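Local coordinates for protein D-alanyl transferase DltD (Enterococcus faecalis, PDB 6O93) that probably takes part in the D-alanylation of lipoteichoic acid in the Gram-positive cell wall, as a membrane-associated member of the DltD family, at residues Q313-E325 / D386-F398. Residues are numbered along the deposited sequence; the frame is centred on the assembly and turned at random.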
loop_
_atom_site.group_PDB
_atom_site.type_symbol
_atom_site.label_atom_id
_atom_site.label_comp_id
_atom_site.label_asym_id
_atom_site.label_seq_id
_atom_site.Cartn_x
_atom_site.Cartn_y
_atom_site.Cartn_z
ATOM N N GLN A 313 -14.241 8.161 11.073
ATOM C CA GLN A 313 -13.419 8.739 12.133
ATOM C C GLN A 313 -13.138 7.727 13.233
ATOM O O GLN A 313 -12.063 7.757 13.842
ATOM C CB GLN A 313 -14.097 9.982 12.714
ATOM C CG GLN A 313 -14.070 11.184 11.785
ATOM C CD GLN A 313 -12.662 11.534 11.340
ATOM O OE1 GLN A 313 -11.753 11.663 12.160
ATOM N NE2 GLN A 313 -12.471 11.664 10.034
ATOM N N GLN A 314 -14.084 6.826 13.506
ATOM C CA GLN A 314 -13.816 5.740 14.440
ATOM C C GLN A 314 -12.706 4.839 13.915
ATOM O O GLN A 314 -11.849 4.381 14.681
ATOM C CB GLN A 314 -15.095 4.938 14.683
ATOM C CG GLN A 314 -16.189 5.718 15.400
ATOM C CD GLN A 314 -15.827 6.053 16.834
ATOM O OE1 GLN A 314 -15.585 5.165 17.648
ATOM N NE2 GLN A 314 -15.784 7.342 17.149
ATOM N N VAL A 315 -12.697 4.588 12.604
ATOM C CA VAL A 315 -11.649 3.769 12.000
ATOM C C VAL A 315 -10.297 4.460 12.129
ATOM O O VAL A 315 -9.297 3.846 12.518
ATOM C CB VAL A 315 -11.992 3.469 10.529
ATOM C CG1 VAL A 315 -10.852 2.723 9.849
ATOM C CG2 VAL A 315 -13.282 2.671 10.440
ATOM N N ALA A 316 -10.246 5.753 11.798
ATOM C CA ALA A 316 -8.996 6.493 11.927
ATOM C C ALA A 316 -8.489 6.465 13.363
ATOM O O ALA A 316 -7.286 6.300 13.602
ATOM C CB ALA A 316 -9.186 7.935 11.455
ATOM N N ARG A 317 -9.390 6.623 14.335
ATOM C CA ARG A 317 -8.973 6.588 15.731
ATOM C C ARG A 317 -8.370 5.236 16.089
ATOM O O ARG A 317 -7.391 5.164 16.840
ATOM C CB ARG A 317 -10.157 6.903 16.646
ATOM C CG ARG A 317 -9.780 7.016 18.119
ATOM C CD ARG A 317 -11.005 7.022 19.017
ATOM N NE ARG A 317 -11.790 8.242 18.875
ATOM C CZ ARG A 317 -12.935 8.473 19.512
ATOM N NH1 ARG A 317 -13.580 9.616 19.321
ATOM N NH2 ARG A 317 -13.439 7.563 20.340
ATOM N N LYS A 318 -8.943 4.151 15.563
ATOM C CA LYS A 318 -8.424 2.823 15.865
ATOM C C LYS A 318 -7.051 2.621 15.242
ATOM O O LYS A 318 -6.138 2.096 15.891
ATOM C CB LYS A 318 -9.396 1.755 15.364
ATOM C CG LYS A 318 -9.037 0.343 15.785
ATOM C CD LYS A 318 -10.186 -0.617 15.529
ATOM C CE LYS A 318 -9.824 -2.040 15.912
ATOM N NZ LYS A 318 -10.969 -2.969 15.715
ATOM N N LEU A 319 -6.892 3.030 13.984
ATOM C CA LEU A 319 -5.606 2.888 13.312
ATOM C C LEU A 319 -4.538 3.734 13.987
ATOM O O LEU A 319 -3.419 3.264 14.231
ATOM C CB LEU A 319 -5.748 3.272 11.841
ATOM C CG LEU A 319 -6.666 2.369 11.019
ATOM C CD1 LEU A 319 -6.928 2.981 9.657
ATOM C CD2 LEU A 319 -6.061 0.981 10.871
ATOM N N LYS A 320 -4.860 4.992 14.297
ATOM C CA LYS A 320 -3.861 5.866 14.901
ATOM C C LYS A 320 -3.485 5.400 16.301
ATOM O O LYS A 320 -2.359 5.640 16.748
ATOM C CB LYS A 320 -4.365 7.310 14.927
ATOM C CG LYS A 320 -4.453 7.941 13.542
ATOM C CD LYS A 320 -4.590 9.455 13.601
ATOM C CE LYS A 320 -5.899 9.879 14.230
ATOM N NZ LYS A 320 -6.073 11.358 14.180
ATOM N N TYR A 321 -4.398 4.726 17.004
ATOM C CA TYR A 321 -4.030 4.136 18.287
ATOM C C TYR A 321 -3.031 3.003 18.089
ATOM O O TYR A 321 -1.995 2.950 18.761
ATOM C CB TYR A 321 -5.269 3.628 19.023
ATOM C CG TYR A 321 -4.947 3.071 20.393
ATOM C CD1 TYR A 321 -4.824 3.909 21.489
ATOM C CD2 TYR A 321 -4.751 1.711 20.584
ATOM C CE1 TYR A 321 -4.521 3.412 22.741
ATOM C CE2 TYR A 321 -4.449 1.201 21.834
ATOM C CZ TYR A 321 -4.334 2.057 22.909
ATOM O OH TYR A 321 -4.036 1.561 24.159
ATOM N N GLN A 322 -3.327 2.090 17.164
ATOM C CA GLN A 322 -2.423 0.977 16.896
ATOM C C GLN A 322 -1.047 1.481 16.474
ATOM O O GLN A 322 -0.022 0.893 16.839
ATOM C CB GLN A 322 -3.029 0.076 15.819
ATOM C CG GLN A 322 -2.253 -1.197 15.531
ATOM C CD GLN A 322 -3.031 -2.152 14.638
ATOM O OE1 GLN A 322 -4.211 -1.935 14.357
ATOM N NE2 GLN A 322 -2.371 -3.214 14.189
ATOM N N LEU A 323 -1.005 2.572 15.710
ATOM C CA LEU A 323 0.270 3.151 15.301
ATOM C C LEU A 323 0.961 3.838 16.474
ATOM O O LEU A 323 2.052 3.433 16.893
ATOM C CB LEU A 323 0.049 4.137 14.154
ATOM C CG LEU A 323 -0.374 3.515 12.821
ATOM C CD1 LEU A 323 -0.822 4.592 11.845
ATOM C CD2 LEU A 323 0.767 2.700 12.230
ATOM N N GLN A 324 0.329 4.880 17.022
ATOM C CA GLN A 324 0.965 5.680 18.066
ATOM C C GLN A 324 1.339 4.830 19.273
ATOM O O GLN A 324 2.397 5.032 19.878
ATOM C CB GLN A 324 0.034 6.817 18.487
ATOM C CG GLN A 324 -0.148 7.896 17.435
ATOM C CD GLN A 324 0.986 8.902 17.433
ATOM O OE1 GLN A 324 1.892 8.836 18.265
ATOM N NE2 GLN A 324 0.939 9.846 16.499
ATOM N N GLU A 325 0.481 3.879 19.641
ATOM C CA GLU A 325 0.743 3.045 20.806
ATOM C C GLU A 325 2.052 2.275 20.683
ATOM O O GLU A 325 2.640 1.910 21.707
ATOM C CB GLU A 325 -0.427 2.078 21.013
ATOM C CG GLU A 325 -0.236 1.051 22.115
ATOM C CD GLU A 325 -0.135 1.667 23.493
ATOM O OE1 GLU A 325 -0.286 2.904 23.617
ATOM O OE2 GLU A 325 0.091 0.905 24.456
ATOM N N ASP A 386 -9.424 -10.132 19.591
ATOM C CA ASP A 386 -10.095 -9.126 20.409
ATOM C C ASP A 386 -9.725 -7.711 19.973
ATOM O O ASP A 386 -10.512 -6.781 20.178
ATOM C CB ASP A 386 -9.785 -9.342 21.895
ATOM C CG ASP A 386 -8.310 -9.197 22.226
ATOM O OD1 ASP A 386 -7.470 -9.260 21.305
ATOM O OD2 ASP A 386 -7.994 -9.028 23.424
ATOM N N TRP A 387 -8.554 -7.524 19.358
ATOM C CA TRP A 387 -8.251 -6.219 18.779
ATOM C C TRP A 387 -8.919 -6.049 17.420
ATOM O O TRP A 387 -9.426 -4.965 17.108
ATOM C CB TRP A 387 -6.745 -6.011 18.643
ATOM C CG TRP A 387 -6.440 -4.743 17.904
ATOM C CD1 TRP A 387 -5.943 -4.628 16.638
ATOM C CD2 TRP A 387 -6.656 -3.408 18.374
ATOM N NE1 TRP A 387 -5.825 -3.303 16.297
ATOM C CE2 TRP A 387 -6.256 -2.533 17.345
ATOM C CE3 TRP A 387 -7.145 -2.866 19.568
ATOM C CZ2 TRP A 387 -6.325 -1.148 17.476
ATOM C CZ3 TRP A 387 -7.212 -1.491 19.696
ATOM C CH2 TRP A 387 -6.804 -0.648 18.655
ATOM N N GLN A 388 -8.923 -7.102 16.599
ATOM C CA GLN A 388 -9.625 -7.040 15.322
ATOM C C GLN A 388 -11.083 -6.656 15.522
ATOM O O GLN A 388 -11.664 -5.935 14.703
ATOM C CB GLN A 388 -9.525 -8.384 14.601
ATOM C CG GLN A 388 -8.104 -8.814 14.283
ATOM C CD GLN A 388 -8.027 -10.238 13.767
ATOM O OE1 GLN A 388 -8.982 -10.758 13.191
ATOM N NE2 GLN A 388 -6.885 -10.879 13.981
ATOM N N GLN A 389 -11.688 -7.121 16.614
ATOM C CA GLN A 389 -13.094 -6.881 16.901
ATOM C C GLN A 389 -13.308 -5.761 17.910
ATOM O O GLN A 389 -14.440 -5.556 18.356
ATOM C CB GLN A 389 -13.748 -8.168 17.413
ATOM C CG GLN A 389 -13.682 -9.327 16.431
ATOM C CD GLN A 389 -14.410 -9.032 15.135
ATOM O OE1 GLN A 389 -15.574 -8.633 15.140
ATOM N NE2 GLN A 389 -13.723 -9.220 14.013
ATOM N N GLN A 390 -12.258 -5.031 18.277
ATOM C CA GLN A 390 -12.381 -4.010 19.310
ATOM C C GLN A 390 -13.172 -2.814 18.797
ATOM O O GLN A 390 -12.916 -2.305 17.700
ATOM C CB GLN A 390 -10.998 -3.563 19.780
ATOM C CG GLN A 390 -11.018 -2.456 20.821
ATOM C CD GLN A 390 -11.748 -2.847 22.093
ATOM O OE1 GLN A 390 -11.506 -3.913 22.661
ATOM N NE2 GLN A 390 -12.646 -1.982 22.547
ATOM N N ASN A 391 -14.130 -2.366 19.595
ATOM C CA ASN A 391 -14.862 -1.149 19.282
ATOM C C ASN A 391 -14.006 0.058 19.646
ATOM O O ASN A 391 -13.580 0.175 20.801
ATOM C CB ASN A 391 -16.178 -1.112 20.043
ATOM C CG ASN A 391 -17.121 -0.059 19.512
ATOM O OD1 ASN A 391 -16.756 1.110 19.378
ATOM N ND2 ASN A 391 -18.341 -0.470 19.189
ATOM N N PRO A 392 -13.722 0.967 18.711
ATOM C CA PRO A 392 -12.777 2.052 18.999
ATOM C C PRO A 392 -13.360 3.229 19.764
ATOM O O PRO A 392 -12.623 4.186 20.027
ATOM C CB PRO A 392 -12.328 2.483 17.598
ATOM C CG PRO A 392 -13.495 2.205 16.738
ATOM C CD PRO A 392 -14.137 0.964 17.296
ATOM N N LEU A 393 -14.641 3.203 20.138
ATOM C CA LEU A 393 -15.202 4.319 20.892
ATOM C C LEU A 393 -14.514 4.499 22.238
ATOM O O LEU A 393 -14.541 5.604 22.794
ATOM C CB LEU A 393 -16.708 4.123 21.094
ATOM C CG LEU A 393 -17.172 3.024 22.056
ATOM C CD1 LEU A 393 -17.176 3.502 23.507
ATOM C CD2 LEU A 393 -18.554 2.527 21.654
ATOM N N VAL A 394 -13.900 3.441 22.775
ATOM C CA VAL A 394 -13.220 3.533 24.066
ATOM C C VAL A 394 -11.808 4.081 23.957
ATOM O O VAL A 394 -11.202 4.405 24.986
ATOM C CB VAL A 394 -13.149 2.156 24.756
ATOM C CG1 VAL A 394 -14.545 1.577 24.950
ATOM C CG2 VAL A 394 -12.271 1.197 23.951
ATOM N N LEU A 395 -11.267 4.202 22.746
ATOM C CA LEU A 395 -9.867 4.554 22.587
ATOM C C LEU A 395 -9.652 6.061 22.743
ATOM O O LEU A 395 -10.549 6.859 22.454
ATOM C CB LEU A 395 -9.362 4.108 21.219
ATOM C CG LEU A 395 -9.432 2.606 20.939
ATOM C CD1 LEU A 395 -9.091 2.325 19.479
ATOM C CD2 LEU A 395 -8.508 1.830 21.874
ATOM N N PRO A 396 -8.473 6.474 23.196
ATOM C CA PRO A 396 -8.145 7.901 23.225
ATOM C C PRO A 396 -7.825 8.412 21.827
ATOM O O PRO A 396 -7.626 7.649 20.881
ATOM C CB PRO A 396 -6.915 7.962 24.136
ATOM C CG PRO A 396 -6.251 6.651 23.922
ATOM C CD PRO A 396 -7.360 5.649 23.705
ATOM N N GLN A 397 -7.774 9.735 21.714
ATOM C CA GLN A 397 -7.499 10.404 20.445
ATOM C C GLN A 397 -6.022 10.783 20.416
ATOM O O GLN A 397 -5.623 11.817 20.957
ATOM C CB GLN A 397 -8.404 11.618 20.274
ATOM C CG GLN A 397 -9.865 11.245 20.052
ATOM C CD GLN A 397 -10.825 12.345 20.463
ATOM O OE1 GLN A 397 -11.698 12.140 21.308
ATOM N NE2 GLN A 397 -10.672 13.520 19.863
ATOM N N PHE A 398 -5.212 9.933 19.787
ATOM C CA PHE A 398 -3.791 10.209 19.595
ATOM C C PHE A 398 -3.558 10.830 18.220
ATOM O O PHE A 398 -4.416 10.759 17.340
ATOM C CB PHE A 398 -2.958 8.928 19.733
ATOM C CG PHE A 398 -2.977 8.322 21.113
ATOM C CD1 PHE A 398 -3.468 9.026 22.200
ATOM C CD2 PHE A 398 -2.489 7.042 21.320
ATOM C CE1 PHE A 398 -3.479 8.462 23.461
ATOM C CE2 PHE A 398 -2.496 6.476 22.579
ATOM C CZ PHE A 398 -2.991 7.187 23.650
ATOM O OXT PHE A 398 -2.505 11.411 17.957
HETATM O O HOH W 1 -17.382 2.786 17.474
HETATM O O HOH W 2 -6.491 7.078 18.473
#
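Lys-318 and Pro-392 mark the nearest backbone approach, CA to CA 5.4 Å, where the C-terminal tail, already past the end of helix 385-388 at Gln-388, runs over helix 309-324. Lys-318 passes the Trp-387 side chain in the opposite direction, with CG anti to its backbone N (chi1 -173°) and the rest of the chain extended. This brings CE over one face of the Trp-387 six-membered ring, a CH-pi contact. Beyond the ring, Lys-318 NZ bonds Trp-387 O at 2.9 Å, nearly in line with the carbonyl. It also bonds Gln-390 O at 2.9 Å, on a lone pair, and Gln-388 O weakly; Arg-268 O is a further acceptor. The Trp-387 NE1 proton goes to Gln-322 OE1 (2.9 Å), approaching from above the amide plane. Gln-322 NE2 is held by Gln-277 and Tyr-273 of helix 272-285. Leu-395 CD2 sits over the centre of the Tyr-321 ring, 3.9 Å from its centroid. Phe-398 lies alongside that ring, nearly parallel but slid apart, with CE2 3.6 Å from Tyr-321 CD1. Trp-387 CH2 touches Tyr-321 CD2, the rings oblique. Arg-317 NH2 bonds Pro-392 O weakly. Away from the tail, Leu-323 packs on helix 272-285 and on edge strand 331-333 of the parallel sheet, consistent with an SGNH-hydrolase-like fold. The tail thus offers backbone carbonyls to a buried lysine, whose charge their dipoles probably stabilise, while aromatic and aliphatic contacts hold the chain end on the helix.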